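Local coordinates for isocitrate dehydrogenase [NAD] subunit 2, mitochondrial (Saccharomyces cerevisiae, PDB 3BLX), which catalyses, together with subunit 1 in an octamer, the NAD-dependent oxidative decarboxylation of isocitrate to 2-oxoglutarate in the citric acid cycle, and also binds the leaders of mitochondrial mRNAs, at residues Gln5-Tyr11 against Leu306-Gly310; Phe173-Arg177 against Glu210-Leu216; Arg181-Val187 against Tyr235-Val241. Residue numbers count along the deposited sequence, not the author numbering.

Contact 1: residues Gln5-Tyr11 against Leu306-Gly310; sequences QPSIGRY and LNHMG
In this member of the isocitrate/isopropylmalate dehydrogenase family, the irregular N-terminal segment 5-11, with neither helix nor strand, packs on the C-terminal turn of helix 296-309. That turn is held by backbone hydrogen bonds from Met-309 N (2.7 Å) and Gly-310 N (2.9 Å), both to Leu-306 O. Gly-310 then leaves the helix with positive phi (111/-11), backbone angles at which a CB would be jammed against the preceding carbonyl O. The nearest CA atoms are those of Tyr-11 and Met-309, 5.8 Å apart.

Apolar and ring contacts centre on Tyr-11, whose CB points toward the helix and whose chi1 is t. Its CB lies over one face of the His-308 imidazole, 4.3 Å from the centroid, a CH-pi contact, and 3.3 Å from His-308 O. Met-309, with rotamer m, t, m, places CG over a face of the tyrosine ring, 3.8 Å from the centroid; its SD adds an oblique Met-aromatic contact, 4.7 Å from the centroid of the Tyr-11 ring. Beyond the pair, Phe-277 also meets the His-308 ring, while Pro-6 and Ile-8 touch helix 162-178.

The polar part relies on His-308, which leaves the helix sideways and, with chi1 t, brings its ring up to the loop at Gly-9 (phi/psi -110/46). There NE2 donates to Gly-9 O over 2.8 Å at a nearly straight 168°.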
loop_
_atom_site.group_PDB
_atom_site.type_symbol
_atom_site.label_atom_id
_atom_site.label_comp_id
_atom_site.label_asym_id
_atom_site.label_seq_id
_atom_site.Cartn_x
_atom_site.Cartn_y
_atom_site.Cartn_z
ATOM N N GLN B 5 -47.859 -44.003 -12.738
ATOM C CA GLN B 5 -46.496 -43.715 -12.249
ATOM C C GLN B 5 -45.487 -43.313 -13.356
ATOM O O GLN B 5 -45.515 -43.878 -14.451
ATOM C CB GLN B 5 -45.963 -44.905 -11.440
ATOM C CG GLN B 5 -44.966 -44.517 -10.346
ATOM C CD GLN B 5 -45.413 -43.300 -9.510
ATOM O OE1 GLN B 5 -46.614 -43.072 -9.259
ATOM N NE2 GLN B 5 -44.434 -42.513 -9.074
ATOM N N PRO B 6 -44.601 -42.327 -13.070
ATOM C CA PRO B 6 -43.633 -41.853 -14.073
ATOM C C PRO B 6 -42.698 -42.937 -14.600
ATOM O O PRO B 6 -42.055 -43.621 -13.802
ATOM C CB PRO B 6 -42.813 -40.810 -13.309
ATOM C CG PRO B 6 -43.728 -40.316 -12.238
ATOM C CD PRO B 6 -44.556 -41.509 -11.843
ATOM N N SER B 7 -42.619 -43.072 -15.925
ATOM C CA SER B 7 -41.730 -44.039 -16.568
ATOM C C SER B 7 -40.248 -43.652 -16.438
ATOM O O SER B 7 -39.363 -44.508 -16.539
ATOM C CB SER B 7 -42.100 -44.207 -18.041
ATOM O OG SER B 7 -41.234 -45.127 -18.682
ATOM N N ILE B 8 -39.997 -42.365 -16.194
ATOM C CA ILE B 8 -38.644 -41.810 -16.139
ATOM C C ILE B 8 -37.750 -42.399 -15.048
ATOM O O ILE B 8 -36.697 -42.970 -15.337
ATOM C CB ILE B 8 -38.671 -40.288 -15.953
ATOM C CG1 ILE B 8 -39.114 -39.601 -17.237
ATOM C CG2 ILE B 8 -37.301 -39.796 -15.615
ATOM C CD1 ILE B 8 -38.122 -39.751 -18.362
ATOM N N GLY B 9 -38.142 -42.235 -13.793
ATOM C CA GLY B 9 -37.374 -42.841 -12.726
ATOM C C GLY B 9 -38.098 -43.994 -12.065
ATOM O O GLY B 9 -38.127 -44.076 -10.837
ATOM N N ARG B 10 -38.677 -44.885 -12.874
ATOM C CA ARG B 10 -39.518 -45.985 -12.381
ATOM C C ARG B 10 -38.856 -46.852 -11.324
ATOM O O ARG B 10 -37.690 -47.221 -11.454
ATOM C CB ARG B 10 -39.968 -46.877 -13.536
ATOM C CG ARG B 10 -41.262 -46.442 -14.186
ATOM C CD ARG B 10 -42.483 -46.931 -13.420
ATOM N NE ARG B 10 -43.023 -48.165 -13.991
ATOM C CZ ARG B 10 -43.742 -48.222 -15.111
ATOM N NH1 ARG B 10 -43.998 -47.108 -15.787
ATOM N NH2 ARG B 10 -44.204 -49.389 -15.561
ATOM N N TYR B 11 -39.611 -47.192 -10.284
ATOM C CA TYR B 11 -39.125 -48.123 -9.268
ATOM C C TYR B 11 -39.166 -49.590 -9.741
ATOM O O TYR B 11 -40.229 -50.119 -10.054
ATOM C CB TYR B 11 -39.923 -47.955 -7.975
ATOM C CG TYR B 11 -39.469 -48.854 -6.842
ATOM C CD1 TYR B 11 -40.383 -49.622 -6.113
ATOM C CD2 TYR B 11 -38.130 -48.935 -6.496
ATOM C CE1 TYR B 11 -39.969 -50.439 -5.067
ATOM C CE2 TYR B 11 -37.704 -49.751 -5.452
ATOM C CZ TYR B 11 -38.628 -50.505 -4.743
ATOM O OH TYR B 11 -38.198 -51.316 -3.707
ATOM N N LEU B 306 -43.356 -44.007 -0.651
ATOM C CA LEU B 306 -44.384 -45.031 -0.850
ATOM C C LEU B 306 -44.963 -44.909 -2.255
ATOM O O LEU B 306 -44.865 -45.835 -3.060
ATOM C CB LEU B 306 -45.485 -44.901 0.211
ATOM C CG LEU B 306 -45.429 -45.755 1.496
ATOM C CD1 LEU B 306 -44.079 -46.407 1.739
ATOM C CD2 LEU B 306 -45.871 -44.945 2.716
ATOM N N ASN B 307 -45.538 -43.747 -2.547
ATOM C CA ASN B 307 -46.090 -43.463 -3.869
ATOM C C ASN B 307 -45.129 -43.749 -5.015
ATOM O O ASN B 307 -45.551 -44.028 -6.123
ATOM C CB ASN B 307 -46.569 -42.014 -3.966
ATOM C CG ASN B 307 -47.933 -41.809 -3.345
ATOM O OD1 ASN B 307 -48.845 -42.611 -3.551
ATOM N ND2 ASN B 307 -48.085 -40.730 -2.580
ATOM N N HIS B 308 -43.836 -43.665 -4.763
ATOM C CA HIS B 308 -42.873 -43.890 -5.831
ATOM C C HIS B 308 -42.676 -45.395 -6.006
ATOM O O HIS B 308 -42.253 -45.873 -7.076
ATOM C CB HIS B 308 -41.557 -43.146 -5.533
ATOM C CG HIS B 308 -40.442 -43.465 -6.484
ATOM N ND1 HIS B 308 -39.274 -44.078 -6.081
ATOM C CD2 HIS B 308 -40.315 -43.261 -7.813
ATOM C CE1 HIS B 308 -38.473 -44.239 -7.119
ATOM N NE2 HIS B 308 -39.083 -43.751 -8.184
ATOM N N MET B 309 -43.023 -46.129 -4.948
ATOM C CA MET B 309 -42.844 -47.573 -4.904
ATOM C C MET B 309 -44.099 -48.309 -5.370
ATOM O O MET B 309 -44.021 -49.449 -5.828
ATOM C CB MET B 309 -42.426 -48.022 -3.499
ATOM C CG MET B 309 -40.971 -47.724 -3.174
ATOM S SD MET B 309 -40.434 -48.319 -1.563
ATOM C CE MET B 309 -41.667 -47.571 -0.523
ATOM N N GLY B 310 -45.256 -47.658 -5.270
ATOM C CA GLY B 310 -46.503 -48.257 -5.717
ATOM C C GLY B 310 -47.459 -48.596 -4.585
ATOM O O GLY B 310 -48.617 -48.928 -4.819
#

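Contact 2: residues Phe173-Arg177 against Glu210-Leu216; sequences FEYAR and EYPDLTL
Phe-173 lays its CB squarely over the ring of Tyr-211, a CH-pi contact 3.8 Å from the centroid and 8° off the normal. The two aromatic planes lie within 10° of each other, but with centroids 5.0 Å apart and slid sideways the rings barely overlap. The arrangement belongs to the alpha/beta architecture of the enzyme: helix 162-178 packs beside the loop leading into strand 215-220, the outermost strand of the sheet at this side within the chain.

Residues 173-177 are helical; residues 211-214 form a type I beta turn, closed by Leu-214 N to Tyr-211 O at 3.2 Å. Nearest CA pairs are Phe-173 with Tyr-211 (7.2 Å) and Arg-177 with Leu-214 (7.3 Å). Phe-173 and Tyr-211 both take chi1 m. The phenylalanine also reaches Leu-214, CD2 to CD2 at 4.1 Å, and Leu-216, CZ to CD1 at 4.1 Å, so Leu-216, in strand 215-220, joins the cluster.

At the exposed border, Arg-177 extends as t, t, m, with Tyr-211 CD2 over a face of its guanidinium. A two-pronged salt bridge fastens the helix to the turn: Arg-177 NE donates to Asp-213 OD2 at 3.2 Å, and NH2 to OD1 at 3.0 Å.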
loop_
_atom_site.group_PDB
_atom_site.type_symbol
_atom_site.label_atom_id
_atom_site.label_comp_id
_atom_site.label_asym_id
_atom_site.label_seq_id
_atom_site.Cartn_x
_atom_site.Cartn_y
_atom_site.Cartn_z
ATOM N N PHE B 173 -43.358 -33.597 -17.091
ATOM C CA PHE B 173 -44.572 -34.000 -17.793
ATOM C C PHE B 173 -45.179 -35.274 -17.169
ATOM O O PHE B 173 -46.309 -35.262 -16.715
ATOM C CB PHE B 173 -44.292 -34.194 -19.286
ATOM C CG PHE B 173 -44.280 -32.910 -20.074
ATOM C CD1 PHE B 173 -43.156 -32.520 -20.800
ATOM C CD2 PHE B 173 -45.393 -32.088 -20.094
ATOM C CE1 PHE B 173 -43.156 -31.337 -21.531
ATOM C CE2 PHE B 173 -45.388 -30.900 -20.823
ATOM C CZ PHE B 173 -44.261 -30.524 -21.537
ATOM N N GLU B 174 -44.400 -36.349 -17.130
ATOM C CA GLU B 174 -44.801 -37.636 -16.572
ATOM C C GLU B 174 -45.238 -37.582 -15.107
ATOM O O GLU B 174 -45.975 -38.434 -14.629
ATOM C CB GLU B 174 -43.693 -38.668 -16.756
ATOM C CG GLU B 174 -43.289 -38.835 -18.190
ATOM C CD GLU B 174 -42.985 -40.267 -18.561
ATOM O OE1 GLU B 174 -41.823 -40.525 -18.937
ATOM O OE2 GLU B 174 -43.904 -41.120 -18.481
ATOM N N TYR B 175 -44.799 -36.563 -14.402
ATOM C CA TYR B 175 -45.192 -36.378 -13.023
ATOM C C TYR B 175 -46.488 -35.573 -12.956
ATOM O O TYR B 175 -47.268 -35.714 -12.023
ATOM C CB TYR B 175 -44.065 -35.668 -12.249
ATOM C CG TYR B 175 -44.305 -35.561 -10.758
ATOM C CD1 TYR B 175 -44.892 -34.417 -10.200
ATOM C CD2 TYR B 175 -43.955 -36.610 -9.907
ATOM C CE1 TYR B 175 -45.120 -34.325 -8.832
ATOM C CE2 TYR B 175 -44.178 -36.534 -8.544
ATOM C CZ TYR B 175 -44.762 -35.391 -8.005
ATOM O OH TYR B 175 -44.984 -35.326 -6.638
ATOM N N ALA B 176 -46.720 -34.715 -13.933
ATOM C CA ALA B 176 -47.965 -33.978 -13.953
ATOM C C ALA B 176 -49.109 -34.938 -14.312
ATOM O O ALA B 176 -50.161 -34.953 -13.670
ATOM C CB ALA B 176 -47.879 -32.849 -14.926
ATOM N N ARG B 177 -48.885 -35.745 -15.342
ATOM C CA ARG B 177 -49.799 -36.815 -15.697
ATOM C C ARG B 177 -50.061 -37.727 -14.489
ATOM O O ARG B 177 -51.204 -37.948 -14.111
ATOM C CB ARG B 177 -49.223 -37.593 -16.874
ATOM C CG ARG B 177 -49.817 -38.954 -17.108
ATOM C CD ARG B 177 -49.026 -39.689 -18.191
ATOM N NE ARG B 177 -49.233 -39.066 -19.492
ATOM C CZ ARG B 177 -48.523 -39.360 -20.573
ATOM N NH1 ARG B 177 -47.553 -40.260 -20.470
ATOM N NH2 ARG B 177 -48.776 -38.760 -21.742
ATOM N N GLU B 210 -45.202 -34.903 -27.464
ATOM C CA GLU B 210 -45.286 -36.277 -26.977
ATOM C C GLU B 210 -46.156 -36.404 -25.743
ATOM O O GLU B 210 -46.279 -37.481 -25.179
ATOM C CB GLU B 210 -43.917 -36.850 -26.678
ATOM C CG GLU B 210 -42.936 -36.665 -27.793
ATOM C CD GLU B 210 -41.615 -37.312 -27.483
ATOM O OE1 GLU B 210 -41.635 -38.380 -26.824
ATOM O OE2 GLU B 210 -40.569 -36.758 -27.898
ATOM N N TYR B 211 -46.762 -35.302 -25.322
ATOM C CA TYR B 211 -47.674 -35.330 -24.185
ATOM C C TYR B 211 -48.870 -34.428 -24.459
ATOM O O TYR B 211 -48.937 -33.293 -23.975
ATOM C CB TYR B 211 -46.952 -34.906 -22.902
ATOM C CG TYR B 211 -45.727 -35.743 -22.569
ATOM C CD1 TYR B 211 -44.487 -35.452 -23.123
ATOM C CD2 TYR B 211 -45.809 -36.824 -21.711
ATOM C CE1 TYR B 211 -43.363 -36.220 -22.836
ATOM C CE2 TYR B 211 -44.686 -37.604 -21.417
ATOM C CZ TYR B 211 -43.462 -37.289 -21.985
ATOM O OH TYR B 211 -42.324 -38.025 -21.723
ATOM N N PRO B 212 -49.815 -34.928 -25.267
ATOM C CA PRO B 212 -50.941 -34.146 -25.787
ATOM C C PRO B 212 -51.966 -33.894 -24.707
ATOM O O PRO B 212 -52.681 -32.906 -24.787
ATOM C CB PRO B 212 -51.523 -35.044 -26.878
ATOM C CG PRO B 212 -50.463 -36.099 -27.130
ATOM C CD PRO B 212 -49.787 -36.286 -25.822
ATOM N N ASP B 213 -52.021 -34.775 -23.707
ATOM C CA ASP B 213 -52.935 -34.617 -22.566
ATOM C C ASP B 213 -52.532 -33.484 -21.642
ATOM O O ASP B 213 -53.283 -33.096 -20.744
ATOM C CB ASP B 213 -53.051 -35.902 -21.741
ATOM C CG ASP B 213 -51.703 -36.550 -21.424
ATOM O OD1 ASP B 213 -50.879 -36.781 -22.351
ATOM O OD2 ASP B 213 -51.498 -36.870 -20.229
ATOM N N LEU B 214 -51.336 -32.961 -21.859
ATOM C CA LEU B 214 -50.816 -31.917 -21.002
ATOM C C LEU B 214 -50.650 -30.598 -21.747
ATOM O O LEU B 214 -50.229 -30.575 -22.904
ATOM C CB LEU B 214 -49.492 -32.374 -20.432
ATOM C CG LEU B 214 -49.520 -33.046 -19.058
ATOM C CD1 LEU B 214 -50.922 -33.329 -18.607
ATOM C CD2 LEU B 214 -48.714 -34.293 -19.101
ATOM N N THR B 215 -51.003 -29.507 -21.078
ATOM C CA THR B 215 -50.821 -28.164 -21.616
ATOM C C THR B 215 -49.497 -27.561 -21.138
ATOM O O THR B 215 -49.254 -27.435 -19.944
ATOM C CB THR B 215 -51.957 -27.238 -21.169
ATOM O OG1 THR B 215 -53.208 -27.895 -21.370
ATOM C CG2 THR B 215 -51.931 -25.926 -21.947
ATOM N N LEU B 216 -48.643 -27.186 -22.078
ATOM C CA LEU B 216 -47.403 -26.476 -21.767
ATOM C C LEU B 216 -47.575 -24.962 -21.825
ATOM O O LEU B 216 -47.872 -24.407 -22.879
ATOM C CB LEU B 216 -46.294 -26.886 -22.741
ATOM C CG LEU B 216 -44.977 -26.133 -22.579
ATOM C CD1 LEU B 216 -44.425 -26.441 -21.208
ATOM C CD2 LEU B 216 -43.953 -26.508 -23.642
#

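Contact 3: residues Arg181-Val187 against Tyr235-Val241; sequences RPRVIVV and YTDAVSV
Strands 183-187 and 238-241 form a parallel ladder in the mixed sheet of the alpha/beta core, axes 4.5 Å apart at closest, crossing at -25°. Arg-181, before the strand, makes a weak hydrogen bond from NE to Ala-238 O (3.1 Å). Pro-182 follows, its CD 3.0 Å from Asp-237 O.

Arg-183 pairs with Ala-238: its N makes a weak hydrogen bond to Asp-237 O (3.4 Å), and its O accepts from Val-239 N (2.9 Å). Its NH1 forms a salt bridge, weak as a hydrogen bond, with OD1 (3.0 Å) of Asp-237, within the type I beta turn Tyr-235 to Ala-238; NH1 also binds Ala-234 O, and NH2 salt-bridges Glu-217. Val-184 pairs with Val-239, its CA 3.2 Å from Val-239 O. Ile-185, paired with Ser-240, hydrogen-bonds from N to Val-239 O and from O to Val-241 N, each 2.9 Å; its CD1 (chi1 m, chi2 t) meets Tyr-235 CE2 at 3.4 Å. Val-186 pairs with Val-241, CG2 to CG2 at 3.9 Å, on the face of Val-184 and Val-239. Val-187, near Lys-189 (critical for catalysis by similarity), donates N to Val-241 O at 3.0 Å.

Strand 183-188 lies between 238-242 and 215-220; Val-184, Val-239 and Val-241 pack under helix 162-178, whereas Tyr-235 and Val-187 touch helix 221-230.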
loop_
_atom_site.group_PDB
_atom_site.type_symbol
_atom_site.label_atom_id
_atom_site.label_comp_id
_atom_site.label_asym_id
_atom_site.label_seq_id
_atom_site.Cartn_x
_atom_site.Cartn_y
_atom_site.Cartn_z
ATOM N N ARG B 181 -52.498 -33.368 -13.163
ATOM C CA ARG B 181 -52.516 -31.936 -13.363
ATOM C C ARG B 181 -52.393 -31.628 -14.850
ATOM O O ARG B 181 -51.555 -32.209 -15.568
ATOM C CB ARG B 181 -51.409 -31.260 -12.553
ATOM C CG ARG B 181 -51.800 -30.857 -11.132
ATOM C CD ARG B 181 -50.581 -30.870 -10.221
ATOM N NE ARG B 181 -50.488 -29.704 -9.343
ATOM C CZ ARG B 181 -50.525 -29.764 -8.017
ATOM N NH1 ARG B 181 -50.661 -30.936 -7.421
ATOM N NH2 ARG B 181 -50.425 -28.658 -7.296
ATOM N N PRO B 182 -53.242 -30.711 -15.317
ATOM C CA PRO B 182 -53.351 -30.327 -16.726
ATOM C C PRO B 182 -52.090 -29.606 -17.246
ATOM O O PRO B 182 -51.592 -30.011 -18.302
ATOM C CB PRO B 182 -54.560 -29.372 -16.753
ATOM C CG PRO B 182 -55.112 -29.340 -15.377
ATOM C CD PRO B 182 -54.096 -29.902 -14.434
ATOM N N ARG B 183 -51.590 -28.589 -16.525
ATOM C CA ARG B 183 -50.526 -27.703 -17.036
ATOM C C ARG B 183 -49.150 -27.997 -16.485
ATOM O O ARG B 183 -48.999 -28.211 -15.292
ATOM C CB ARG B 183 -50.806 -26.236 -16.706
ATOM C CG ARG B 183 -52.232 -25.825 -16.780
ATOM C CD ARG B 183 -52.494 -24.831 -15.674
ATOM N NE ARG B 183 -51.921 -23.516 -15.930
ATOM C CZ ARG B 183 -51.814 -22.559 -15.013
ATOM N NH1 ARG B 183 -52.222 -22.783 -13.775
ATOM N NH2 ARG B 183 -51.298 -21.380 -15.329
ATOM N N VAL B 184 -48.141 -27.994 -17.354
ATOM C CA VAL B 184 -46.776 -27.836 -16.871
ATOM C C VAL B 184 -46.271 -26.492 -17.340
ATOM O O VAL B 184 -46.366 -26.142 -18.509
ATOM C CB VAL B 184 -45.823 -28.979 -17.253
ATOM C CG1 VAL B 184 -46.604 -30.235 -17.625
ATOM C CG2 VAL B 184 -44.904 -28.555 -18.344
ATOM N N ILE B 185 -45.814 -25.713 -16.379
ATOM C CA ILE B 185 -45.281 -24.385 -16.629
ATOM C C ILE B 185 -43.751 -24.383 -16.572
ATOM O O ILE B 185 -43.166 -24.697 -15.533
ATOM C CB ILE B 185 -45.808 -23.418 -15.577
ATOM C CG1 ILE B 185 -47.342 -23.399 -15.630
ATOM C CG2 ILE B 185 -45.193 -22.058 -15.768
ATOM C CD1 ILE B 185 -47.968 -22.555 -14.568
ATOM N N VAL B 186 -43.110 -24.066 -17.691
ATOM C CA VAL B 186 -41.678 -23.841 -17.684
ATOM C C VAL B 186 -41.431 -22.399 -17.258
ATOM O O VAL B 186 -41.968 -21.473 -17.865
ATOM C CB VAL B 186 -41.041 -24.060 -19.058
ATOM C CG1 VAL B 186 -39.662 -23.505 -19.037
ATOM C CG2 VAL B 186 -40.982 -25.520 -19.399
ATOM N N VAL B 187 -40.646 -22.229 -16.195
ATOM C CA VAL B 187 -40.228 -20.916 -15.689
ATOM C C VAL B 187 -38.803 -20.586 -16.157
ATOM O O VAL B 187 -37.901 -21.418 -16.061
ATOM C CB VAL B 187 -40.305 -20.849 -14.148
ATOM C CG1 VAL B 187 -39.685 -19.581 -13.625
ATOM C CG2 VAL B 187 -41.729 -20.904 -13.708
ATOM N N TYR B 235 -51.996 -21.868 -9.006
ATOM C CA TYR B 235 -50.977 -22.770 -9.528
ATOM C C TYR B 235 -51.164 -24.195 -9.059
ATOM O O TYR B 235 -50.338 -25.057 -9.351
ATOM C CB TYR B 235 -49.563 -22.277 -9.160
ATOM C CG TYR B 235 -49.069 -21.125 -10.011
ATOM C CD1 TYR B 235 -49.326 -19.814 -9.651
ATOM C CD2 TYR B 235 -48.355 -21.357 -11.184
ATOM C CE1 TYR B 235 -48.882 -18.769 -10.433
ATOM C CE2 TYR B 235 -47.902 -20.311 -11.963
ATOM C CZ TYR B 235 -48.162 -19.023 -11.579
ATOM O OH TYR B 235 -47.707 -17.982 -12.347
ATOM N N THR B 236 -52.255 -24.454 -8.347
ATOM C CA THR B 236 -52.497 -25.796 -7.824
ATOM C C THR B 236 -52.995 -26.789 -8.872
ATOM O O THR B 236 -53.204 -27.948 -8.575
ATOM C CB THR B 236 -53.443 -25.784 -6.626
ATOM O OG1 THR B 236 -54.763 -25.646 -7.103
ATOM C CG2 THR B 236 -53.124 -24.606 -5.702
ATOM N N ASP B 237 -53.153 -26.333 -10.105
ATOM C CA ASP B 237 -53.449 -27.217 -11.227
ATOM C C ASP B 237 -52.238 -27.355 -12.136
ATOM O O ASP B 237 -52.352 -27.755 -13.293
ATOM C CB ASP B 237 -54.609 -26.654 -12.048
ATOM C CG ASP B 237 -54.326 -25.243 -12.573
ATOM O OD1 ASP B 237 -53.869 -24.381 -11.788
ATOM O OD2 ASP B 237 -54.570 -24.982 -13.772
ATOM N N ALA B 238 -51.069 -27.000 -11.628
ATOM C CA ALA B 238 -49.883 -26.996 -12.466
ATOM C C ALA B 238 -48.678 -27.579 -11.787
ATOM O O ALA B 238 -48.566 -27.617 -10.560
ATOM C CB ALA B 238 -49.574 -25.611 -12.936
ATOM N N VAL B 239 -47.767 -28.032 -12.623
ATOM C CA VAL B 239 -46.446 -28.444 -12.206
ATOM C C VAL B 239 -45.390 -27.541 -12.872
ATOM O O VAL B 239 -45.293 -27.478 -14.099
ATOM C CB VAL B 239 -46.238 -29.882 -12.607
ATOM C CG1 VAL B 239 -44.777 -30.198 -12.799
ATOM C CG2 VAL B 239 -46.832 -30.756 -11.566
ATOM N N SER B 240 -44.626 -26.820 -12.065
ATOM C CA SER B 240 -43.553 -25.975 -12.601
ATOM C C SER B 240 -42.208 -26.712 -12.784
ATOM O O SER B 240 -41.787 -27.464 -11.904
ATOM C CB SER B 240 -43.365 -24.781 -11.687
ATOM O OG SER B 240 -44.588 -24.118 -11.475
ATOM N N VAL B 241 -41.552 -26.531 -13.930
ATOM C CA VAL B 241 -40.125 -26.856 -14.032
ATOM C C VAL B 241 -39.240 -25.630 -14.249
ATOM O O VAL B 241 -39.622 -24.685 -14.903
ATOM C CB VAL B 241 -39.816 -27.781 -15.180
ATOM C CG1 VAL B 241 -39.552 -29.147 -14.688
ATOM C CG2 VAL B 241 -40.901 -27.698 -16.210
#

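Overall arrangement
The example shows how segments distant in sequence build neighbouring parts of one alpha/beta fold. Contacts 2 and 3, with centres 10 Å apart, meet where helix 162-178 of contact 2 covers the strands of contact 3: Phe-173 CD2 lies 3.3 Å from Val-184 CG1, and Thr-215 O is 2.9 Å from Val-184 N, a probable hydrogen bond between adjacent strands. Along the sequence, contacts 2 and 3 are nested inside the loop closed by contact 1, whose N-terminal segment meets contact 2 where Ile-8 CG1 approaches Glu-174 OE1 at 3.3 Å. Contact 3 comes nearest the active site: the Val-241 side chain is about 7 Å from that of Arg-135, a substrate-binding residue by similarity, whereas contacts 1 and 2 lie away from it.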